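Local coordinates for lysozyme (Meretrix lusoria, PDB 4PJ2), which hydrolyses the beta-1,4 linkages between N-acetylmuramic acid and N-acetylglucosamine in peptidoglycan, lyses Gram-positive bacteria and also acts as a chitinase, at residues D[13-16]-D[17-21]; D[85-88]-D[89-93]; D[107-110]-D[111-115]. All coordinates share one frame; numbering follows the deposited sequence.

Interaction 1 of 3, residues D[13-16]-D[17-21]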
# COMPACT_ATOMS: atom_id res chain seq x y z
N CYS D 13 12.30 -17.23 -9.62
CA CYS D 13 12.27 -17.38 -8.18
C CYS D 13 11.12 -16.60 -7.56
O CYS D 13 10.45 -17.11 -6.65
CB CYS D 13 13.62 -16.97 -7.57
SG CYS D 13 14.96 -18.12 -7.98
N ILE D 14 10.86 -15.38 -8.03
CA ILE D 14 9.73 -14.63 -7.52
C ILE D 14 8.43 -15.34 -7.86
O ILE D 14 7.52 -15.43 -7.04
CB ILE D 14 9.70 -13.19 -8.08
CG1 ILE D 14 10.94 -12.43 -7.59
CG2 ILE D 14 8.40 -12.48 -7.66
CD1 ILE D 14 11.16 -11.05 -8.25
N CYS D 15 8.33 -15.85 -9.08
CA CYS D 15 7.15 -16.59 -9.50
C CYS D 15 6.93 -17.80 -8.58
O CYS D 15 5.84 -18.00 -8.06
CB CYS D 15 7.33 -17.00 -10.97
SG CYS D 15 5.83 -17.50 -11.83
N LYS D 16 7.98 -18.57 -8.34
CA LYS D 16 7.86 -19.73 -7.44
C LYS D 16 7.45 -19.31 -6.03
O LYS D 16 6.61 -19.95 -5.40
CB LYS D 16 9.18 -20.50 -7.41
CG LYS D 16 9.46 -21.26 -8.70
CD LYS D 16 10.79 -21.98 -8.69
CE LYS D 16 11.05 -22.68 -10.03
NZ LYS D 16 12.28 -23.52 -10.05
N MET D 17 8.03 -18.22 -5.55
CA MET D 17 7.70 -17.70 -4.23
C MET D 17 6.23 -17.34 -4.11
O MET D 17 5.59 -17.65 -3.11
CB MET D 17 8.54 -16.45 -3.96
CG MET D 17 8.40 -15.85 -2.57
SD MET D 17 8.85 -17.08 -1.29
CE MET D 17 8.79 -15.99 0.14
N GLU D 18 5.68 -16.70 -5.15
CA GLU D 18 4.34 -16.10 -5.07
C GLU D 18 3.24 -17.14 -5.25
O GLU D 18 2.21 -17.06 -4.59
CB GLU D 18 4.17 -15.01 -6.14
CG GLU D 18 4.97 -13.74 -5.88
CD GLU D 18 4.56 -13.04 -4.60
OE1 GLU D 18 3.44 -13.26 -4.11
OE2 GLU D 18 5.39 -12.23 -4.11
N SER D 19 3.45 -18.07 -6.18
CA SER D 19 2.38 -18.97 -6.59
C SER D 19 2.82 -20.41 -6.84
O SER D 19 2.01 -21.22 -7.25
CB SER D 19 1.77 -18.43 -7.89
OG SER D 19 2.74 -18.46 -8.92
N GLY D 20 4.08 -20.73 -6.57
CA GLY D 20 4.64 -21.99 -7.05
C GLY D 20 4.73 -21.93 -8.56
O GLY D 20 4.80 -22.96 -9.24
N CYS D 21 4.78 -20.70 -9.07
CA CYS D 21 4.72 -20.38 -10.50
C CYS D 21 3.59 -21.07 -11.27
O CYS D 21 3.83 -21.83 -12.21
CB CYS D 21 6.07 -20.57 -11.20
SG CYS D 21 6.36 -19.35 -12.54
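Cys15 O gathers the main-chain bonds at the C-terminal end of helix 8-19. Ser19 N donates to it at 3.0 Å, and Cys21 N donates to the same Cys15 O at 3.1 Å from above the carbonyl plane. Gly20 N reaches back to Lys16 O at 2.9 Å. Gly20 and Cys21 both have positive phi, which turns the chain out of the helix and brings Cys21 round to Cys15. Their SG atoms are joined in a disulfide with a torsion of 84° about the S-S bond. Cys15 turns SG away from its own N (chi1 -163°), toward Cys21. Ser19 OG is hydrogen-bonded to Arg22 N, just past the turn, and to Tyr37 O of a loop. One turn earlier Met17 N bonds to Cys13 O and Glu18 N to Ile14 O. Ile14 and Glu18 lie alongside each other, with Ile14 CG2 4.1 Å from Glu18 CG. Glu18 OE2 is hydrogen-bonded to Tyr108 OH and to Ser86 OG of the neighbouring chain, a putative exported protein. At this helix C-terminus Gly20 leaves the helix and the Cys15-Cys21 disulfide closes a short loop. The helix end carries Glu18, the predicted proton donor of this family 22 lysozyme.

Interaction 2 of 3, residues D[85-88]-D[89-93]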
# COMPACT_ATOMS: atom_id res chain seq x y z
N ARG D 85 19.34 -5.98 -8.53
CA ARG D 85 19.46 -7.42 -8.64
C ARG D 85 18.30 -7.99 -7.86
O ARG D 85 17.50 -7.24 -7.28
CB ARG D 85 20.78 -7.91 -8.08
CG ARG D 85 21.12 -7.42 -6.69
CD ARG D 85 22.42 -8.05 -6.25
NE ARG D 85 23.04 -7.38 -5.11
CZ ARG D 85 24.30 -7.58 -4.75
NH1 ARG D 85 25.08 -8.41 -5.43
NH2 ARG D 85 24.80 -6.93 -3.70
N CYS D 86 18.21 -9.32 -7.80
CA CYS D 86 17.00 -9.94 -7.29
C CYS D 86 16.68 -9.56 -5.85
O CYS D 86 15.51 -9.39 -5.54
CB CYS D 86 17.06 -11.45 -7.47
SG CYS D 86 15.40 -12.21 -7.51
N GLU D 87 17.68 -9.38 -4.99
CA GLU D 87 17.39 -8.99 -3.61
C GLU D 87 16.52 -7.74 -3.63
O GLU D 87 15.53 -7.66 -2.91
CB GLU D 87 18.64 -8.73 -2.77
CG GLU D 87 18.26 -8.25 -1.35
CD GLU D 87 19.42 -7.78 -0.50
OE1 GLU D 87 20.54 -7.61 -1.02
OE2 GLU D 87 19.20 -7.57 0.72
N GLY D 88 16.89 -6.76 -4.45
CA GLY D 88 16.13 -5.54 -4.57
C GLY D 88 14.77 -5.76 -5.21
O GLY D 88 13.74 -5.34 -4.68
N PHE D 89 14.77 -6.42 -6.36
CA PHE D 89 13.54 -6.57 -7.13
C PHE D 89 12.50 -7.41 -6.39
O PHE D 89 11.32 -7.10 -6.42
CB PHE D 89 13.81 -7.17 -8.51
CG PHE D 89 14.75 -6.36 -9.38
CD1 PHE D 89 15.79 -6.99 -10.06
CD2 PHE D 89 14.59 -4.98 -9.55
CE1 PHE D 89 16.65 -6.27 -10.87
CE2 PHE D 89 15.47 -4.25 -10.37
CZ PHE D 89 16.49 -4.90 -11.03
N ALA D 90 12.94 -8.52 -5.79
CA ALA D 90 12.03 -9.34 -4.99
C ALA D 90 11.39 -8.53 -3.86
O ALA D 90 10.18 -8.66 -3.59
CB ALA D 90 12.77 -10.58 -4.43
N ARG D 91 12.20 -7.76 -3.16
CA ARG D 91 11.69 -6.96 -2.04
C ARG D 91 10.75 -5.82 -2.49
O ARG D 91 9.80 -5.52 -1.80
CB ARG D 91 12.84 -6.45 -1.15
CG ARG D 91 13.58 -7.59 -0.43
CD ARG D 91 14.73 -7.11 0.44
NE ARG D 91 14.29 -6.28 1.55
CZ ARG D 91 15.10 -5.54 2.31
NH1 ARG D 91 16.41 -5.52 2.07
NH2 ARG D 91 14.59 -4.80 3.28
N GLU D 92 11.00 -5.25 -3.67
CA GLU D 92 10.05 -4.30 -4.27
C GLU D 92 8.75 -5.00 -4.63
O GLU D 92 7.67 -4.50 -4.41
CB GLU D 92 10.63 -3.69 -5.55
CG GLU D 92 11.85 -2.82 -5.34
CD GLU D 92 11.52 -1.52 -4.69
OE1 GLU D 92 11.23 -0.56 -5.44
OE2 GLU D 92 11.57 -1.45 -3.46
N HIS D 93 8.88 -6.20 -5.17
CA HIS D 93 7.69 -6.91 -5.56
C HIS D 93 6.79 -7.22 -4.37
O HIS D 93 5.58 -7.06 -4.46
CB HIS D 93 8.05 -8.21 -6.26
CG HIS D 93 6.86 -8.82 -6.88
ND1 HIS D 93 6.24 -8.27 -7.97
CD2 HIS D 93 6.11 -9.90 -6.52
CE1 HIS D 93 5.17 -8.99 -8.28
NE2 HIS D 93 5.08 -9.98 -7.41
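Four main-chain bonds join Arg85-Gly88 to Phe89-Glu92 in the first turns of helix 86-95. Arg85, at the N-cap position, accepts at its O from Phe89 N at 3.0 Å. Ala90 N to Cys86 O is the shortest of the four at 2.7 Å. Glu92 N bonds to Gly88 O at 2.9 Å. Arg91 N to Glu87 O is weak.

The charged pair is Glu87 and Arg91, one turn apart. Their side chains run alongside each other in the same direction. Glu87 OE2 comes to the edge of the Arg91 guanidinium, near its plane, and the two flat groups are turned 28° apart. The salt bridge is long, with Glu87 OE2 3.7 Å from Arg91 NH1. The other nitrogens of Arg91 are held elsewhere: NE bonds to Thr105 OG1 and NH2 to Lys102 O. Glu92 OE2 accepts from Cys100 N.

Van der Waals contacts with the backbone come next. The Phe89 ring lies back along the start of the helix, meeting Arg85 obliquely, because CG sits beside its own backbone N (chi1 -60°). Phe89 CD1 is 3.3 Å from Arg85 O, and Phe89 CE1 is 3.6 Å from Arg85 N. Ala90 CB is 3.2 Å from Cys86 O. The apolar side-chain pair is Cys86 SG and Ala90 CB, 4.4 Å apart. Cys86 SG is in a disulfide with Cys10, which ties this end of the helix to helix 8-19.

The chemistry implies a helix start fastened by main-chain bonds and the Cys86-Cys10 disulfide, with the Phe89 ring packed against Arg85. The Glu87-Arg91 attraction is probably modest. The firmer hold on the guanidinium probably comes from the hydrogen bonds of NE to Thr105 OG1 and NH2 to Lys102 O.

Interaction 3 of 3, residues D[107-110]-D[111-115]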
# COMPACT_ATOMS: atom_id res chain seq x y z
N GLY D 107 12.16 -11.13 5.53
CA GLY D 107 11.83 -12.54 5.63
C GLY D 107 11.49 -13.11 4.27
O GLY D 107 11.93 -14.21 3.91
N TYR D 108 10.74 -12.33 3.48
CA TYR D 108 10.36 -12.75 2.12
C TYR D 108 11.61 -13.10 1.30
O TYR D 108 11.66 -14.15 0.66
CB TYR D 108 9.59 -11.62 1.43
CG TYR D 108 9.16 -11.90 0.01
CD1 TYR D 108 10.00 -11.58 -1.07
CD2 TYR D 108 7.91 -12.40 -0.28
CE1 TYR D 108 9.61 -11.80 -2.36
CE2 TYR D 108 7.50 -12.61 -1.58
CZ TYR D 108 8.37 -12.30 -2.63
OH TYR D 108 7.98 -12.48 -3.93
N TRP D 109 12.60 -12.21 1.32
CA TRP D 109 13.85 -12.43 0.58
C TRP D 109 14.64 -13.62 1.15
O TRP D 109 15.18 -14.42 0.39
CB TRP D 109 14.70 -11.16 0.61
CG TRP D 109 16.09 -11.35 0.07
CD1 TRP D 109 17.25 -11.10 0.73
CD2 TRP D 109 16.46 -11.80 -1.24
NE1 TRP D 109 18.33 -11.37 -0.08
CE2 TRP D 109 17.87 -11.81 -1.30
CE3 TRP D 109 15.73 -12.21 -2.37
CZ2 TRP D 109 18.57 -12.20 -2.44
CZ3 TRP D 109 16.43 -12.60 -3.50
CH2 TRP D 109 17.83 -12.60 -3.52
N ASN D 110 14.71 -13.74 2.48
CA ASN D 110 15.40 -14.85 3.12
C ASN D 110 14.76 -16.16 2.72
O ASN D 110 15.46 -17.14 2.45
CB ASN D 110 15.35 -14.69 4.65
CG ASN D 110 16.33 -13.64 5.16
OD1 ASN D 110 17.23 -13.22 4.44
ND2 ASN D 110 16.16 -13.24 6.41
N ARG D 111 13.44 -16.19 2.70
CA ARG D 111 12.72 -17.40 2.37
C ARG D 111 12.77 -17.72 0.87
O ARG D 111 12.93 -18.89 0.50
CB ARG D 111 11.27 -17.35 2.88
CG ARG D 111 11.13 -17.35 4.40
CD ARG D 111 9.70 -17.69 4.83
NE ARG D 111 8.70 -16.96 4.05
CZ ARG D 111 8.32 -15.71 4.28
NH1 ARG D 111 8.85 -15.02 5.28
NH2 ARG D 111 7.40 -15.15 3.50
N LEU D 112 12.67 -16.69 0.03
CA LEU D 112 12.68 -16.93 -1.41
C LEU D 112 13.95 -17.68 -1.82
O LEU D 112 13.92 -18.55 -2.68
CB LEU D 112 12.54 -15.60 -2.17
CG LEU D 112 12.79 -15.61 -3.69
CD1 LEU D 112 12.05 -14.43 -4.32
CD2 LEU D 112 14.27 -15.49 -4.06
N GLN D 113 15.06 -17.35 -1.16
CA GLN D 113 16.36 -17.98 -1.44
C GLN D 113 16.49 -19.41 -0.96
O GLN D 113 17.49 -20.08 -1.31
CB GLN D 113 17.49 -17.20 -0.80
CG GLN D 113 17.69 -15.83 -1.37
CD GLN D 113 18.75 -15.09 -0.60
OE1 GLN D 113 19.93 -15.16 -0.92
NE2 GLN D 113 18.34 -14.39 0.45
N LYS D 114 15.50 -19.91 -0.22
CA LYS D 114 15.44 -21.31 0.17
C LYS D 114 14.79 -22.17 -0.92
O LYS D 114 14.90 -23.40 -0.88
CB LYS D 114 14.66 -21.45 1.48
CG LYS D 114 15.16 -20.56 2.60
CD LYS D 114 14.42 -20.88 3.85
CE LYS D 114 14.24 -19.71 4.77
NZ LYS D 114 13.98 -20.19 6.16
N ILE D 115 14.11 -21.56 -1.88
CA ILE D 115 13.51 -22.32 -2.97
C ILE D 115 14.61 -22.96 -3.83
O ILE D 115 15.61 -22.31 -4.16
CB ILE D 115 12.65 -21.40 -3.85
CG1 ILE D 115 11.53 -20.80 -3.00
CG2 ILE D 115 12.11 -22.18 -5.06
CD1 ILE D 115 10.64 -19.78 -3.74
O HOH W 1 19.59 -13.49 2.65
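Gln113 lays its amide over one face of the Trp109 indole. The two planes are 18° apart and stacked. Gln113 NE2 is 3.0 Å above the ring plane, offset toward the rim. Gln113 CG makes a CH-pi contact with the six-membered ring, 3.8 Å from its centroid and 8° off the ring normal. The same NE2 donates to Trp109 O at 3.2 Å, arriving from above the carbonyl plane. A water accepts from Gln113 NE2 at 2.7 Å and donates to Asn110 OD1. These two bonds use both hydrogens of the amide nitrogen and fix the rotation of the amide.

Leu112 packs beside this stack. Its CD2 is 3.7 Å from Trp109 CZ3, and its CD1 is 4.1 Å from Tyr108 CE1. One methyl thus meets each ring. Arg111 folds back along the helix through a bend at CG-CD (chi3 -45°). This brings its guanidinium face over Gly107 O and Tyr108 CA.

The backbone positions these groups. Arg111 N bonds to Gly107 O and Leu112 N to Tyr108 O. A weak bond from Gln113 N to Trp109 O continues the series. A type I beta turn runs from Leu112 to Ile115.

Trp109 faces helix 86-95, where it touches Glu87 and Arg91. Leu112 reaches Ala90 on that helix and Cys13 on helix 8-19. Tyr108 packs on Ile14 and Met17 of helix 8-19 and on Asn94 of helix 86-95, so helix 106-112 lies against both helices.

In the fold
The three contacts come in series along the chain, on helices 8-19, 86-95 and 106-112. None lies on the three-stranded antiparallel sheet. The centres of interactions 1 and 2 are about 13 Å apart, and each is about 11 Å from that of interaction 3. Every pair touches. Ile14 of interaction 1 meets Ala90 and His93 of interaction 2. Glu87 of interaction 2 meets Trp109 of interaction 3. Between interactions 1 and 3, Met17 CE lies 3.7 Å from Arg111 NH2. The three helices thus pack together, and the first two bring the predicted proton donor Glu18 next to His93, a substrate-binding residue.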